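Local atomic coordinates of Cbm77-rfpl (Ruminococcus flavefaciens, PDB entry 5FU5), a protein that probably binds pectic polysaccharide, as a family 77 carbohydrate-binding module of the Ruminococcus flavefaciens cellulosome. Residues A[80-83]-A[88-91]; A[75-80]-A[91-96]. All coordinates share one frame; numbering follows the deposited sequence.

Interaction 1. Residues A[80-83]-A[88-91]; sequences NKVT and IITV
At one border of the beta-sandwich expected for a carbohydrate-binding module, Val-82 and Ile-89 bring together two strands that face each other without pairing. The short segments 80-83 and 88-91 approach to 7.1 Å between axes, with N-to-C directions 133° apart, and no hydrogen bond passes directly between them. Their pairing lies elsewhere: Val-82 bonds through its backbone to Ala-75, whereas Ile-89 and Val-91 bond to Leu-66 and Leu-64 of strand 62-68.

The apolar contact is made by branch ends. CG1 of Val-82 meets CG2 of Ile-89 at 3.7 Å, the two side chains crossing at a slant. Ile-89 sends its longer arm along the other backbone: CG1 stands anti to the carbonyl carbon (chi1 -66°), and the extended second torsion (-178°) carries CD1 on to Val-82 O, 3.6 Å away. Partway along that arm, Ile-89 CG1 lies 3.8 Å from the carbonyl carbon C of Thr-83. Val-82 CG2 also approaches Val-91 CG2 at 3.9 Å, but both valines were modelled in two conformers, so branch-to-branch distances at Val-82 hold for one conformer. Ile-89 is buried, with Leu-66 and Phe-68 also against its side chain. Replacing it by an alanine would probably open a gap against the backbone of Val-82 and Thr-83 and cost the Val-82 methyl CG1 its nearest apolar partner, since the ethyl arm and CG2 would both be missing.

Polar atoms bridge the strands through solvent instead. One water donates to Thr-83 O at 3.0 Å and accepts from Thr-90 N at 3.1 Å, linking a carbonyl of one strand to an amide of the other.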
loop_
_atom_site.group_PDB
_atom_site.type_symbol
_atom_site.label_atom_id
_atom_site.label_comp_id
_atom_site.label_asym_id
_atom_site.label_seq_id
_atom_site.Cartn_x
_atom_site.Cartn_y
_atom_site.Cartn_z
ATOM N N ASN A 80 5.113 -8.482 9.972
ATOM C CA ASN A 80 6.376 -7.793 10.279
ATOM C C ASN A 80 6.234 -6.286 10.117
ATOM O O ASN A 80 5.865 -5.802 9.025
ATOM C CB ASN A 80 7.528 -8.329 9.399
ATOM C CG ASN A 80 7.754 -9.817 9.559
ATOM O OD1 ASN A 80 7.833 -10.578 8.580
ATOM N ND2 ASN A 80 7.845 -10.249 10.773
ATOM N N LYS A 81 6.570 -5.533 11.180
ATOM C CA LYS A 81 6.555 -4.067 11.143
ATOM C C LYS A 81 7.639 -3.531 10.201
ATOM O O LYS A 81 8.818 -3.943 10.219
ATOM C CB LYS A 81 6.781 -3.455 12.534
ATOM C CG LYS A 81 6.609 -1.937 12.588
ATOM C CD LYS A 81 6.680 -1.398 14.006
ATOM C CE LYS A 81 6.586 0.105 14.112
ATOM N NZ LYS A 81 6.686 0.574 15.532
ATOM N N VAL A 82 7.212 -2.571 9.388
ATOM C CA VAL A 82 8.093 -1.826 8.462
ATOM C C VAL A 82 7.764 -0.339 8.624
ATOM O O VAL A 82 6.631 0.007 8.880
ATOM C CB VAL A 82 7.910 -2.214 6.972
ATOM C CG1 VAL A 82 9.021 -1.611 6.128
ATOM C CG2 VAL A 82 7.798 -3.716 6.759
ATOM N N THR A 83 8.780 0.516 8.492
ATOM C CA THR A 83 8.682 1.977 8.672
ATOM C C THR A 83 9.033 2.685 7.365
ATOM O O THR A 83 9.976 2.291 6.651
ATOM C CB THR A 83 9.586 2.497 9.842
ATOM O OG1 THR A 83 9.251 1.807 11.052
ATOM C CG2 THR A 83 9.401 3.980 10.116
ATOM N N ILE A 88 7.083 6.883 2.401
ATOM C CA ILE A 88 7.052 5.749 1.487
ATOM C C ILE A 88 7.644 4.498 2.180
ATOM O O ILE A 88 8.804 4.519 2.622
ATOM C CB ILE A 88 7.819 6.059 0.176
ATOM C CG1 ILE A 88 7.166 7.245 -0.565
ATOM C CG2 ILE A 88 7.857 4.840 -0.698
ATOM C CD1 ILE A 88 7.957 7.769 -1.732
ATOM N N ILE A 89 6.851 3.413 2.245
ATOM C CA ILE A 89 7.347 2.111 2.627
ATOM C C ILE A 89 7.634 1.306 1.387
ATOM O O ILE A 89 6.804 1.263 0.467
ATOM C CB ILE A 89 6.339 1.354 3.498
ATOM C CG1 ILE A 89 6.198 2.102 4.829
ATOM C CG2 ILE A 89 6.716 -0.110 3.636
ATOM C CD1 ILE A 89 5.264 1.472 5.839
ATOM N N THR A 90 8.802 0.663 1.329
ATOM C CA THR A 90 9.106 -0.315 0.303
ATOM C C THR A 90 9.466 -1.614 0.973
ATOM O O THR A 90 10.207 -1.647 1.966
ATOM C CB THR A 90 10.231 0.086 -0.661
ATOM O OG1 THR A 90 11.412 0.367 0.067
ATOM C CG2 THR A 90 9.895 1.306 -1.409
ATOM N N VAL A 91 8.954 -2.687 0.433
ATOM C CA VAL A 91 9.197 -4.028 0.951
ATOM C C VAL A 91 9.370 -4.975 -0.223
ATOM O O VAL A 91 8.492 -5.045 -1.083
ATOM C CB VAL A 91 8.058 -4.614 1.821
ATOM C CG1 VAL A 91 8.578 -5.885 2.526
ATOM C CG2 VAL A 91 7.474 -3.636 2.840
HETATM O O HOH W 1 10.435 1.348 3.848
#

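Interaction 2. Residues A[75-80]-A[91-96]; sequences AKVDGN and VDLAQG
Val-77 and Val-91 form the closest CA pair between 75-80 and 91-96, 8.1 Å apart, and no hydrogen bond joins the segments. Segment 75-80 contains the bend of a beta-hairpin, a type I' turn from Val-77 to Asn-80. It is closed twice, by Val-77 N to Asn-80 O at 2.8 Å and by Asn-80 N to Val-77 O at 3.0 Å. Asp-78 and Gly-79 both take positive phi, 52° and 81°, as this turn type demands.

The buried Val-77 divides its two methyls between two residues of strand 88-93. With CG1 anti to the backbone N (chi1 178°), that branch reaches Leu-93 CD2 at 4.0 Å. CG2, on the other prong, lies 4.1 Å from Val-91 CG2, where the valines run past one another in opposite senses; the Val-91 position is that of one of two conformers. Both distances describe an ordinary van der Waals fit, so the direct contact between the two segments is apolar.

Next to it the turn carries a carboxylate whose bonds go to strand 96-101. Asp-78 OD1 bonds to Thr-99 N and OD2 to His-98 ND1, while His-98 NE2 bonds to Ala-94 O. An imidazole placed between a carboxylate and a carbonyl oxygen would be expected to favour its protonated form. Leu-93 also packs on His-98, and its CD2 grazes Asp-78 OD2 at 4.3 Å.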
loop_
_atom_site.group_PDB
_atom_site.type_symbol
_atom_site.label_atom_id
_atom_site.label_comp_id
_atom_site.label_asym_id
_atom_site.label_seq_id
_atom_site.Cartn_x
_atom_site.Cartn_y
_atom_site.Cartn_z
ATOM N N ALA A 75 3.576 0.092 8.923
ATOM C CA ALA A 75 2.601 -0.977 8.647
ATOM C C ALA A 75 3.217 -2.334 8.972
ATOM O O ALA A 75 4.435 -2.444 9.130
ATOM C CB ALA A 75 2.168 -0.984 7.179
ATOM N N LYS A 76 2.378 -3.346 9.061
ATOM C CA LYS A 76 2.855 -4.726 9.129
ATOM C C LYS A 76 2.629 -5.360 7.776
ATOM O O LYS A 76 1.508 -5.271 7.235
ATOM C CB LYS A 76 2.158 -5.509 10.251
ATOM C CG LYS A 76 2.616 -5.067 11.619
ATOM C CD LYS A 76 1.973 -5.911 12.692
ATOM C CE LYS A 76 2.440 -5.455 14.057
ATOM N NZ LYS A 76 2.045 -6.428 15.124
ATOM N N VAL A 77 3.645 -6.046 7.272
ATOM C CA VAL A 77 3.521 -6.813 6.063
ATOM C C VAL A 77 3.841 -8.265 6.446
ATOM O O VAL A 77 4.916 -8.544 6.980
ATOM C CB VAL A 77 4.418 -6.279 4.933
ATOM C CG1 VAL A 77 4.282 -7.164 3.696
ATOM C CG2 VAL A 77 4.017 -4.850 4.601
ATOM N N ASP A 78 2.864 -9.159 6.279
ATOM C CA ASP A 78 2.943 -10.522 6.735
ATOM C C ASP A 78 3.342 -10.598 8.239
ATOM O O ASP A 78 4.149 -11.460 8.641
ATOM C CB ASP A 78 3.883 -11.325 5.821
ATOM C CG ASP A 78 3.455 -11.285 4.360
ATOM O OD1 ASP A 78 2.254 -11.153 4.101
ATOM O OD2 ASP A 78 4.316 -11.434 3.501
ATOM N N GLY A 79 2.774 -9.684 9.023
ATOM C CA GLY A 79 2.998 -9.614 10.456
ATOM C C GLY A 79 4.274 -8.941 10.914
ATOM O O GLY A 79 4.478 -8.806 12.117
ATOM N N ASN A 80 5.113 -8.482 9.972
ATOM C CA ASN A 80 6.376 -7.793 10.279
ATOM C C ASN A 80 6.234 -6.286 10.117
ATOM O O ASN A 80 5.865 -5.802 9.025
ATOM C CB ASN A 80 7.528 -8.329 9.399
ATOM C CG ASN A 80 7.754 -9.817 9.559
ATOM O OD1 ASN A 80 7.833 -10.578 8.580
ATOM N ND2 ASN A 80 7.845 -10.249 10.773
ATOM N N VAL A 91 8.954 -2.687 0.433
ATOM C CA VAL A 91 9.197 -4.028 0.951
ATOM C C VAL A 91 9.370 -4.975 -0.223
ATOM O O VAL A 91 8.492 -5.045 -1.083
ATOM C CB VAL A 91 8.058 -4.614 1.821
ATOM C CG1 VAL A 91 8.578 -5.885 2.526
ATOM C CG2 VAL A 91 7.474 -3.636 2.840
ATOM N N ASP A 92 10.454 -5.741 -0.235
ATOM C CA ASP A 92 10.682 -6.739 -1.223
ATOM C C ASP A 92 10.012 -8.022 -0.786
ATOM O O ASP A 92 10.157 -8.421 0.369
ATOM C CB ASP A 92 12.179 -6.940 -1.462
ATOM C CG ASP A 92 12.841 -5.724 -2.125
ATOM O OD1 ASP A 92 12.215 -4.691 -2.379
ATOM O OD2 ASP A 92 14.009 -5.760 -2.386
ATOM N N LEU A 93 9.298 -8.668 -1.710
ATOM C CA LEU A 93 8.457 -9.814 -1.452
ATOM C C LEU A 93 8.674 -10.969 -2.419
ATOM O O LEU A 93 9.079 -10.759 -3.582
ATOM C CB LEU A 93 6.963 -9.418 -1.456
ATOM C CG LEU A 93 6.510 -8.394 -0.435
ATOM C CD1 LEU A 93 5.057 -8.028 -0.687
ATOM C CD2 LEU A 93 6.694 -8.868 0.997
ATOM N N ALA A 94 8.484 -12.179 -1.907
ATOM C CA ALA A 94 8.488 -13.374 -2.738
ATOM C C ALA A 94 7.103 -13.602 -3.359
ATOM O O ALA A 94 6.106 -13.005 -2.952
ATOM C CB ALA A 94 8.882 -14.586 -1.895
ATOM N N GLN A 95 7.064 -14.482 -4.347
ATOM C CA GLN A 95 5.781 -14.926 -4.920
ATOM C C GLN A 95 4.913 -15.472 -3.789
ATOM O O GLN A 95 5.422 -16.099 -2.844
ATOM C CB GLN A 95 6.018 -16.030 -5.947
ATOM C CG GLN A 95 4.796 -16.518 -6.717
ATOM C CD GLN A 95 3.851 -17.447 -5.961
ATOM O OE1 GLN A 95 4.277 -18.240 -5.116
ATOM N NE2 GLN A 95 2.542 -17.407 -6.332
ATOM N N GLY A 96 3.600 -15.260 -3.896
ATOM C CA GLY A 96 2.649 -15.870 -2.988
ATOM C C GLY A 96 1.805 -14.877 -2.256
ATOM O O GLY A 96 1.825 -13.665 -2.554
#

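Interactions 1 and 2 are neighbours, with centres 8 Å apart, and both use strand 88-93. The other side is supplied by consecutive strands of one hairpin, 74-77 and 80-83, which pair through a probable hydrogen bond from Val-82 N to Ala-75 O at 2.8 Å. In chain order the hairpin comes first, then the short loop 84-87, then strand 88-93 and its exit toward strand 96-101. Val-91 takes part in both contacts, and Ile-89 CD1 packs 3.8 Å from Ala-75 N. Together the two contacts lay the hairpin along a strand with which it does not pair, on one side of the binding module.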